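Local coordinates for proto-oncogene tyrosine-protein kinase receptor Ret (Danio rerio, PDB 7AMK) that acts as a receptor tyrosine kinase, probably recognising GDNF with the co-receptor GFR alpha 1 through its extracellular cadherin-like domains, at residues Tyr227-Asp231 and Val275-Leu279; Lys378-Tyr382 and Val438-Leu444. The protein carries 4 engineered substitutions. The contacts are given in a common frame with arbitrary orientation. Residues are numbered along the deposited sequence.

Overall arrangement
The two contacts follow one another along the chain, contact 1 closing at Leu279 well before contact 2 opens at Lys378. Their centres lie 72 Å apart and their nearest atoms about 54 Å apart, so they do not touch. Contact 1 sits about 12 Å from the centre of the chain, at the calcium-loaded junction between cadherin-like domains 2 and 3, where strand 215-227 gives way to the third domain. Contact 2, about 62 Å from that centre, joins two loops of domain 4 beside a glycosylated asparagine. They share no sheet. The pair therefore samples an elongated ectodomain at two levels: an interdomain joint organised by metal ions, and a surface within one domain that carries sugar.

Contact 1 of 2, residues Tyr227-Asp231 and Val275-Leu279; sequences YDEDD and VQNKL. With CA (calcium ion), chain M; CA (calcium ion), chain N; CA (calcium ion), chain L.
Two side-chain oxygens that should repel, Asp230 OD1 and Asn277 OD1, stand 2.9 Å apart because both bind one calcium ion (chain N), each at 2.3 Å. The irregular segments come closest at Asp230 and Asn277 (CA atoms 5.3 Å apart). Val275-Lys278 forms a type II turn, closed by Lys278 N to Val275 O at 3.1 Å. Gln276 (phi/psi -54/122) precedes Asn277 (69/13), and asparagine suits this left-handed corner, which few other residue types tolerate. Asp230 has chi1 t and points its CB toward the turn. Gln276, t at chi1 and chi2, reaches across so that NE2 donates to Asp228 O at 3.1 Å, the one hydrogen bond between the segments.

The Asp228-Asp231 run is rich in acids because it wraps further ions. Calcium M takes Asp228 OD1 (2.4 Å), Glu229 O (2.4 Å) and Asp231 OD1 (2.5 Å); Asp231 OD2 binds calcium L at 2.3 Å, beside two waters. Calcium M lies 3.9 Å from calcium L and 6.7 Å from calcium N. Glu142, from the preceding domain, helps hold L and M; Asp263, Asp265 and Asp341 help complete N. Asp228 also pairs with Arg195, Asp230 with Thr343 and Asn277 with Thr267. Such a three-calcium row is the hallmark of a cadherin interdomain linker. Without the ions these acids would repel one another, so the joint probably depends on bound calcium, as in classical cadherins.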
ATOM      1  N   TYR A 227     -11.034  32.934  15.788  1.00 16.62           N
ATOM      2  CA  TYR A 227     -10.023  32.519  14.829  1.00 17.67           C
ATOM      3  C   TYR A 227      -8.742  32.080  15.526  1.00 18.65           C
ATOM      4  O   TYR A 227      -8.382  32.570  16.596  1.00 21.42           O
ATOM      5  CB  TYR A 227      -9.701  33.646  13.850  1.00 21.28           C
ATOM      6  CG  TYR A 227     -10.790  33.898  12.842  1.00 17.38           C
ATOM      7  CD1 TYR A 227     -11.961  33.144  12.837  1.00 28.85           C
ATOM      8  CD2 TYR A 227     -10.635  34.869  11.874  1.00 26.79           C
ATOM      9  CE1 TYR A 227     -12.969  33.376  11.890  1.00 25.27           C
ATOM     10  CE2 TYR A 227     -11.612  35.106  10.932  1.00 24.97           C
ATOM     11  CZ  TYR A 227     -12.775  34.373  10.946  1.00 28.41           C
ATOM     12  OH  TYR A 227     -13.727  34.662  10.003  1.00 35.56           O
ATOM     13  N   ASP A 228      -8.054  31.155  14.887  1.00 21.12           N
ATOM     14  CA  ASP A 228      -6.912  30.463  15.453  1.00 20.79           C
ATOM     15  C   ASP A 228      -5.635  31.176  15.059  1.00 21.98           C
ATOM     16  O   ASP A 228      -5.524  31.749  13.976  1.00 22.25           O
ATOM     17  CB  ASP A 228      -6.876  29.018  14.941  1.00 21.48           C
ATOM     18  CG  ASP A 228      -5.849  28.180  15.619  1.00 22.65           C
ATOM     19  OD1 ASP A 228      -5.955  28.010  16.834  1.00 22.31           O
ATOM     20  OD2 ASP A 228      -4.950  27.661  14.934  1.00 24.04           O
ATOM     21  N   GLU A 229      -4.651  31.112  15.938  1.00 22.01           N
ATOM     22  CA  GLU A 229      -3.301  31.480  15.556  1.00 23.83           C
ATOM     23  C   GLU A 229      -2.371  30.340  15.947  1.00 20.07           C
ATOM     24  O   GLU A 229      -2.757  29.419  16.668  1.00 19.50           O
ATOM     25  CB  GLU A 229      -2.878  32.808  16.189  1.00 23.37           C
ATOM     26  CG  GLU A 229      -2.511  32.724  17.617  1.00 29.20           C
ATOM     27  CD  GLU A 229      -1.956  34.052  18.130  1.00 45.03           C
ATOM     28  OE1 GLU A 229      -1.977  35.029  17.352  1.00 45.70           O
ATOM     29  OE2 GLU A 229      -1.499  34.126  19.300  1.00 37.75           O
ATOM     30  N   ASP A 230      -1.142  30.393  15.445  1.00 26.51           N
ATOM     31  CA  ASP A 230      -0.170  29.320  15.644  1.00 22.96           C
ATOM     32  C   ASP A 230       0.474  29.561  17.004  1.00 21.56           C
ATOM     33  O   ASP A 230       1.435  30.316  17.140  1.00 22.95           O
ATOM     34  CB  ASP A 230       0.842  29.294  14.496  1.00 21.04           C
ATOM     35  CG  ASP A 230       1.899  28.175  14.630  1.00 21.05           C
ATOM     36  OD1 ASP A 230       1.834  27.330  15.545  1.00 20.66           O
ATOM     37  OD2 ASP A 230       2.815  28.164  13.788  1.00 21.68           O
ATOM     38  N   ASP A 231      -0.087  28.933  18.039  1.00 21.21           N
ATOM     39  CA  ASP A 231       0.407  29.144  19.397  1.00 25.21           C
ATOM     40  C   ASP A 231       0.633  27.819  20.117  1.00 23.01           C
ATOM     41  O   ASP A 231       0.653  27.785  21.353  1.00 23.58           O
ATOM     42  CB  ASP A 231      -0.541  30.065  20.196  1.00 25.74           C
ATOM     43  CG  ASP A 231      -1.934  29.428  20.452  1.00 21.78           C
ATOM     44  OD1 ASP A 231      -2.214  28.312  19.969  1.00 21.97           O
ATOM     45  OD2 ASP A 231      -2.745  30.055  21.164  1.00 22.18           O
ATOM     46  N   VAL A 275       0.805  29.947   5.114  1.00 39.67           N
ATOM     47  CA  VAL A 275       2.051  29.708   5.832  1.00 35.00           C
ATOM     48  C   VAL A 275       1.837  29.581   7.334  1.00 37.76           C
ATOM     49  O   VAL A 275       2.707  29.027   8.025  1.00 29.37           O
ATOM     50  CB  VAL A 275       3.087  30.812   5.546  1.00 46.42           C
ATOM     51  CG1 VAL A 275       4.421  30.438   6.190  1.00 42.18           C
ATOM     52  CG2 VAL A 275       3.258  31.012   4.045  1.00 47.24           C
ATOM     53  N   GLN A 276       0.709  30.069   7.854  1.00 32.53           N
ATOM     54  CA  GLN A 276       0.346  29.873   9.253  1.00 30.81           C
ATOM     55  C   GLN A 276       0.365  28.398   9.621  1.00 26.09           C
ATOM     56  O   GLN A 276      -0.344  27.582   9.027  1.00 23.21           O
ATOM     57  CB  GLN A 276      -1.047  30.449   9.529  1.00 33.06           C
ATOM     58  CG  GLN A 276      -1.724  29.846  10.770  1.00 37.28           C
ATOM     59  CD  GLN A 276      -2.938  30.634  11.269  1.00 35.80           C
ATOM     60  OE1 GLN A 276      -3.228  31.741  10.798  1.00 40.80           O
ATOM     61  NE2 GLN A 276      -3.634  30.070  12.253  1.00 36.80           N
ATOM     62  N   ASN A 277       1.170  28.055  10.618  1.00 20.83           N
ATOM     63  CA  ASN A 277       1.176  26.710  11.175  1.00 19.79           C
ATOM     64  C   ASN A 277       1.742  25.689  10.216  1.00 19.77           C
ATOM     65  O   ASN A 277       1.579  24.494  10.428  1.00 19.18           O
ATOM     66  CB  ASN A 277      -0.216  26.253  11.606  1.00 18.79           C
ATOM     67  CG  ASN A 277      -0.152  25.322  12.769  1.00 18.23           C
ATOM     68  OD1 ASN A 277       0.619  25.544  13.684  1.00 18.67           O
ATOM     69  ND2 ASN A 277      -0.932  24.252  12.735  1.00 18.70           N
ATOM     70  N   LYS A 278       2.389  26.136   9.155  1.00 21.91           N
ATOM     71  CA  LYS A 278       3.059  25.224   8.251  1.00 24.51           C
ATOM     72  C   LYS A 278       4.281  24.631   8.940  1.00 25.19           C
ATOM     73  O   LYS A 278       5.103  25.359   9.509  1.00 22.08           O
ATOM     74  CB  LYS A 278       3.457  25.970   6.980  1.00 23.23           C
ATOM     75  CG  LYS A 278       4.112  25.116   5.916  1.00 34.42           C
ATOM     76  CD  LYS A 278       4.510  26.011   4.739  1.00 37.13           C
ATOM     77  CE  LYS A 278       5.383  25.284   3.731  1.00 37.85           C
ATOM     78  NZ  LYS A 278       5.863  26.219   2.657  1.00 54.99           N
ATOM     79  N   LEU A 279       4.409  23.306   8.882  1.00 22.77           N
ATOM     80  CA  LEU A 279       5.632  22.627   9.304  1.00 29.94           C
ATOM     81  C   LEU A 279       6.488  22.319   8.075  1.00 24.33           C
ATOM     82  O   LEU A 279       6.025  21.650   7.150  1.00 25.25           O
ATOM     83  CB  LEU A 279       5.329  21.327  10.058  1.00 28.65           C
ATOM     84  CG  LEU A 279       4.384  21.371  11.257  1.00 28.81           C
ATOM     85  CD1 LEU A 279       4.256  19.962  11.889  1.00 20.07           C
ATOM     86  CD2 LEU A 279       4.908  22.386  12.235  1.00 22.93           C
TER
HETATM   87 CA    CA M 602      -4.019  28.185  18.306  1.00 17.96          CA
HETATM   88 CA    CA N 603       1.338  25.068  15.786  1.00 13.21          CA
HETATM   89 CA    CA L 601      -4.608  29.132  22.058  1.00 22.02          CA
HETATM   90  O   HOH W   1      -3.299  27.715  23.378  1.00 32.25           O
HETATM   91  O   HOH W   2      -4.480  30.981  23.466  1.00 21.76           O

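Contact 2 of 2, residues Lys378-Tyr382 and Val438-Leu444; sequences KATTY and VNDTKVL. With NAG (2-acetamido-2-deoxy-beta-D-glucopyranose), chain G; FUC (alpha-L-fucopyranose), chain B.
An N-glycosylation site of cadherin-like domain 4, the sequon Asn439-Asp440-Thr441, forms one side of this contact between two loops. Asn439 ND2 is bonded to NAG C1 at 1.4 Å, and NAG O6 carries the fucose through its C1. With chi1 t, Asn439 directs its CA-to-CB bond away from 378-382, although the end of the side chain comes nearer.

The loop 378-382 is extended until Thr381 (phi/psi -43/128), then bends at Tyr382, which takes left-handed values (86/1). The backbones come nearest at Thr381 with Val438 (CA atoms 5.2 Å apart) and at Ala379 with Thr441 (6.4 Å). The bend presents Tyr382 N to Val438 O at 3.2 Å, a backbone hydrogen bond at the end of strand 433-438; Val438 also pairs with the backbone of Ser383. Thr381, with chi1 m, donates from OG1 to Asn439 O at 3.1 Å, a short hydroxyl reach that suits threonine here.

Two residues before Thr381, Ala379 directs its small CB at the other loop, 4.1 Å from Val438 CG1 and 3.3 Å from Leu444 CD1. Thr441 CG2 adds to this apolar patch, 4.1 Å from Ala379 CB. Residues 441-444 have helical angles, and Leu444 N bonds Thr441 O at 2.9 Å. Asp440 OD1 accepts weakly from Lys442 N at 2.6 Å, as in an Asx turn, while its OD2 is 2.9 Å from NAG O6. Polar bonds thus fix the backbone beside the glycosylated residue, while methyl groups fill the space between the loops and the first NAG lies against the domain, hydrogen-bonded to Ser424.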
ATOM      1  N   LYS A 378       0.214 -37.657 -19.910  1.00 75.52           N
ATOM      2  CA  LYS A 378       0.635 -37.390 -21.282  1.00 70.12           C
ATOM      3  C   LYS A 378       0.682 -35.887 -21.527  1.00 76.74           C
ATOM      4  O   LYS A 378      -0.308 -35.179 -21.318  1.00 76.03           O
ATOM      5  CB  LYS A 378      -0.315 -38.060 -22.278  1.00 69.19           C
ATOM      6  N   ALA A 379       1.843 -35.402 -21.963  1.00 79.67           N
ATOM      7  CA  ALA A 379       2.065 -33.963 -22.049  1.00 81.39           C
ATOM      8  C   ALA A 379       1.090 -33.314 -23.026  1.00 71.90           C
ATOM      9  O   ALA A 379       0.838 -33.833 -24.114  1.00 72.04           O
ATOM     10  CB  ALA A 379       3.508 -33.675 -22.470  1.00 67.41           C
ATOM     11  N   THR A 380       0.544 -32.168 -22.620  1.00 71.51           N
ATOM     12  CA  THR A 380      -0.339 -31.344 -23.437  1.00 75.38           C
ATOM     13  C   THR A 380       0.295 -29.967 -23.579  1.00 77.32           C
ATOM     14  O   THR A 380       0.490 -29.267 -22.579  1.00 84.59           O
ATOM     15  CB  THR A 380      -1.729 -31.239 -22.801  1.00 74.52           C
ATOM     16  OG1 THR A 380      -2.308 -32.547 -22.700  1.00 68.79           O
ATOM     17  CG2 THR A 380      -2.642 -30.326 -23.623  1.00 71.61           C
ATOM     18  N   THR A 381       0.606 -29.581 -24.816  1.00 67.49           N
ATOM     19  CA  THR A 381       1.275 -28.312 -25.087  1.00 65.22           C
ATOM     20  C   THR A 381       0.689 -27.173 -24.257  1.00 69.74           C
ATOM     21  O   THR A 381      -0.526 -26.956 -24.242  1.00 73.15           O
ATOM     22  CB  THR A 381       1.170 -27.984 -26.581  1.00 75.26           C
ATOM     23  OG1 THR A 381       1.931 -28.936 -27.334  1.00 75.78           O
ATOM     24  CG2 THR A 381       1.703 -26.592 -26.866  1.00 78.65           C
ATOM     25  N   TYR A 382       1.566 -26.454 -23.559  1.00 65.71           N
ATOM     26  CA  TYR A 382       1.302 -25.244 -22.772  1.00 63.38           C
ATOM     27  C   TYR A 382       0.857 -25.554 -21.346  1.00 61.75           C
ATOM     28  O   TYR A 382       0.592 -24.619 -20.583  1.00 62.34           O
ATOM     29  CB  TYR A 382       0.268 -24.317 -23.431  1.00 72.27           C
ATOM     30  CG  TYR A 382       0.728 -23.768 -24.761  1.00 72.10           C
ATOM     31  CD1 TYR A 382       2.078 -23.572 -25.021  1.00 70.50           C
ATOM     32  CD2 TYR A 382      -0.185 -23.454 -25.757  1.00 69.73           C
ATOM     33  CE1 TYR A 382       2.507 -23.072 -26.246  1.00 85.14           C
ATOM     34  CE2 TYR A 382       0.231 -22.958 -26.979  1.00 80.16           C
ATOM     35  CZ  TYR A 382       1.576 -22.768 -27.221  1.00 83.33           C
ATOM     36  OH  TYR A 382       1.984 -22.273 -28.443  1.00 88.71           O
ATOM     37  N   VAL A 438       5.199 -27.355 -20.982  1.00 52.43           N
ATOM     38  CA  VAL A 438       5.520 -28.196 -22.125  1.00 53.91           C
ATOM     39  C   VAL A 438       5.480 -27.352 -23.392  1.00 60.47           C
ATOM     40  O   VAL A 438       4.716 -26.384 -23.507  1.00 52.12           O
ATOM     41  CB  VAL A 438       4.551 -29.393 -22.214  1.00 60.68           C
ATOM     42  CG1 VAL A 438       4.394 -30.056 -20.856  1.00 60.77           C
ATOM     43  CG2 VAL A 438       3.216 -28.939 -22.738  1.00 63.96           C
ATOM     44  N   ASN A 439       6.320 -27.715 -24.354  1.00 59.44           N
ATOM     45  CA  ASN A 439       6.352 -27.006 -25.623  1.00 64.46           C
ATOM     46  C   ASN A 439       6.052 -27.966 -26.770  1.00 65.32           C
ATOM     47  O   ASN A 439       4.911 -28.034 -27.239  1.00 75.66           O
ATOM     48  CB  ASN A 439       7.704 -26.310 -25.797  1.00 61.91           C
ATOM     49  CG  ASN A 439       7.906 -25.757 -27.201  1.00 69.61           C
ATOM     50  OD1 ASN A 439       6.942 -25.412 -27.895  1.00 72.31           O
ATOM     51  ND2 ASN A 439       9.168 -25.679 -27.624  1.00 58.88           N
ATOM     52  N   ASP A 440       7.055 -28.717 -27.226  1.00 64.44           N
ATOM     53  CA  ASP A 440       6.903 -29.647 -28.342  1.00 68.64           C
ATOM     54  C   ASP A 440       6.716 -31.046 -27.775  1.00 66.06           C
ATOM     55  O   ASP A 440       7.635 -31.608 -27.169  1.00 65.57           O
ATOM     56  CB  ASP A 440       8.108 -29.600 -29.280  1.00 71.94           C
ATOM     57  CG  ASP A 440       7.901 -30.430 -30.553  1.00 77.21           C
ATOM     58  OD1 ASP A 440       7.121 -31.410 -30.529  1.00 70.31           O
ATOM     59  OD2 ASP A 440       8.523 -30.101 -31.585  1.00 80.35           O
ATOM     60  N   THR A 441       5.529 -31.607 -27.977  1.00 61.59           N
ATOM     61  CA  THR A 441       5.245 -32.962 -27.538  1.00 56.46           C
ATOM     62  C   THR A 441       5.658 -34.006 -28.562  1.00 64.42           C
ATOM     63  O   THR A 441       5.830 -35.175 -28.194  1.00 62.43           O
ATOM     64  CB  THR A 441       3.753 -33.117 -27.232  1.00 64.35           C
ATOM     65  OG1 THR A 441       3.004 -32.958 -28.443  1.00 62.25           O
ATOM     66  CG2 THR A 441       3.297 -32.059 -26.216  1.00 60.78           C
ATOM     67  N   LYS A 442       5.824 -33.609 -29.830  1.00 69.07           N
ATOM     68  CA  LYS A 442       6.208 -34.554 -30.875  1.00 63.57           C
ATOM     69  C   LYS A 442       7.508 -35.262 -30.541  1.00 60.93           C
ATOM     70  O   LYS A 442       7.688 -36.428 -30.904  1.00 61.52           O
ATOM     71  CB  LYS A 442       6.341 -33.833 -32.218  1.00 64.38           C
ATOM     72  N   VAL A 443       8.423 -34.577 -29.849  1.00 60.08           N
ATOM     73  CA  VAL A 443       9.710 -35.164 -29.518  1.00 54.82           C
ATOM     74  C   VAL A 443       9.597 -36.172 -28.381  1.00 58.02           C
ATOM     75  O   VAL A 443      10.504 -36.991 -28.197  1.00 62.02           O
ATOM     76  CB  VAL A 443      10.719 -34.055 -29.179  1.00 59.90           C
ATOM     77  N   LEU A 444       8.498 -36.148 -27.622  1.00 56.71           N
ATOM     78  CA  LEU A 444       8.318 -37.098 -26.526  1.00 52.90           C
ATOM     79  C   LEU A 444       8.127 -38.525 -27.018  1.00 58.38           C
ATOM     80  O   LEU A 444       8.326 -39.467 -26.244  1.00 55.16           O
ATOM     81  CB  LEU A 444       7.122 -36.698 -25.666  1.00 52.11           C
ATOM     82  CG  LEU A 444       7.212 -35.303 -25.058  1.00 55.26           C
ATOM     83  CD1 LEU A 444       5.960 -34.966 -24.253  1.00 58.02           C
ATOM     84  CD2 LEU A 444       8.459 -35.199 -24.199  1.00 60.94           C
TER
HETATM   85  C1  NAG G   1       9.550 -25.196 -28.926  1.00 60.70           C
HETATM   86  C2  NAG G   1      11.039 -24.868 -28.962  1.00 63.78           C
HETATM   87  C3  NAG G   1      11.463 -24.440 -30.365  1.00 69.12           C
HETATM   88  C4  NAG G   1      11.015 -25.461 -31.404  1.00 69.03           C
HETATM   89  C5  NAG G   1       9.532 -25.772 -31.248  1.00 74.11           C
HETATM   90  C6  NAG G   1       9.070 -26.887 -32.154  1.00 69.16           C
HETATM   91  C7  NAG G   1      11.912 -24.112 -26.806  1.00 65.86           C
HETATM   92  C8  NAG G   1      12.146 -25.565 -26.518  1.00 58.90           C
HETATM   93  N2  NAG G   1      11.372 -23.836 -27.996  1.00 59.94           N
HETATM   94  O3  NAG G   1      12.883 -24.326 -30.370  1.00 68.52           O
HETATM   95  O4  NAG G   1      11.199 -24.939 -32.715  1.00 74.97           O
HETATM   96  O5  NAG G   1       9.256 -26.186 -29.903  1.00 77.64           O
HETATM   97  O6  NAG G   1       7.747 -27.301 -31.839  1.00 81.77           O
HETATM   98  O7  NAG G   1      12.196 -23.228 -25.996  1.00 65.18           O
HETATM   99  C1  FUC B   3       6.811 -26.257 -32.178  1.00 92.62           C
HETATM  100  C2  FUC B   3       5.502 -26.908 -32.730  1.00100.90           C
HETATM  101  C3  FUC B   3       4.718 -27.633 -31.609  1.00 96.76           C
HETATM  102  C4  FUC B   3       4.529 -26.709 -30.389  1.00 94.20           C
HETATM  103  C5  FUC B   3       5.901 -26.173 -29.957  1.00 91.38           C
HETATM  104  C6  FUC B   3       5.871 -25.237 -28.741  1.00 90.14           C
HETATM  105  O2  FUC B   3       5.726 -27.774 -33.859  1.00 98.18           O
HETATM  106  O3  FUC B   3       3.431 -28.008 -32.077  1.00103.37           O
HETATM  107  O4  FUC B   3       3.657 -25.628 -30.717  1.00 95.44           O
HETATM  108  O5  FUC B   3       6.537 -25.461 -31.043  1.00 92.43           O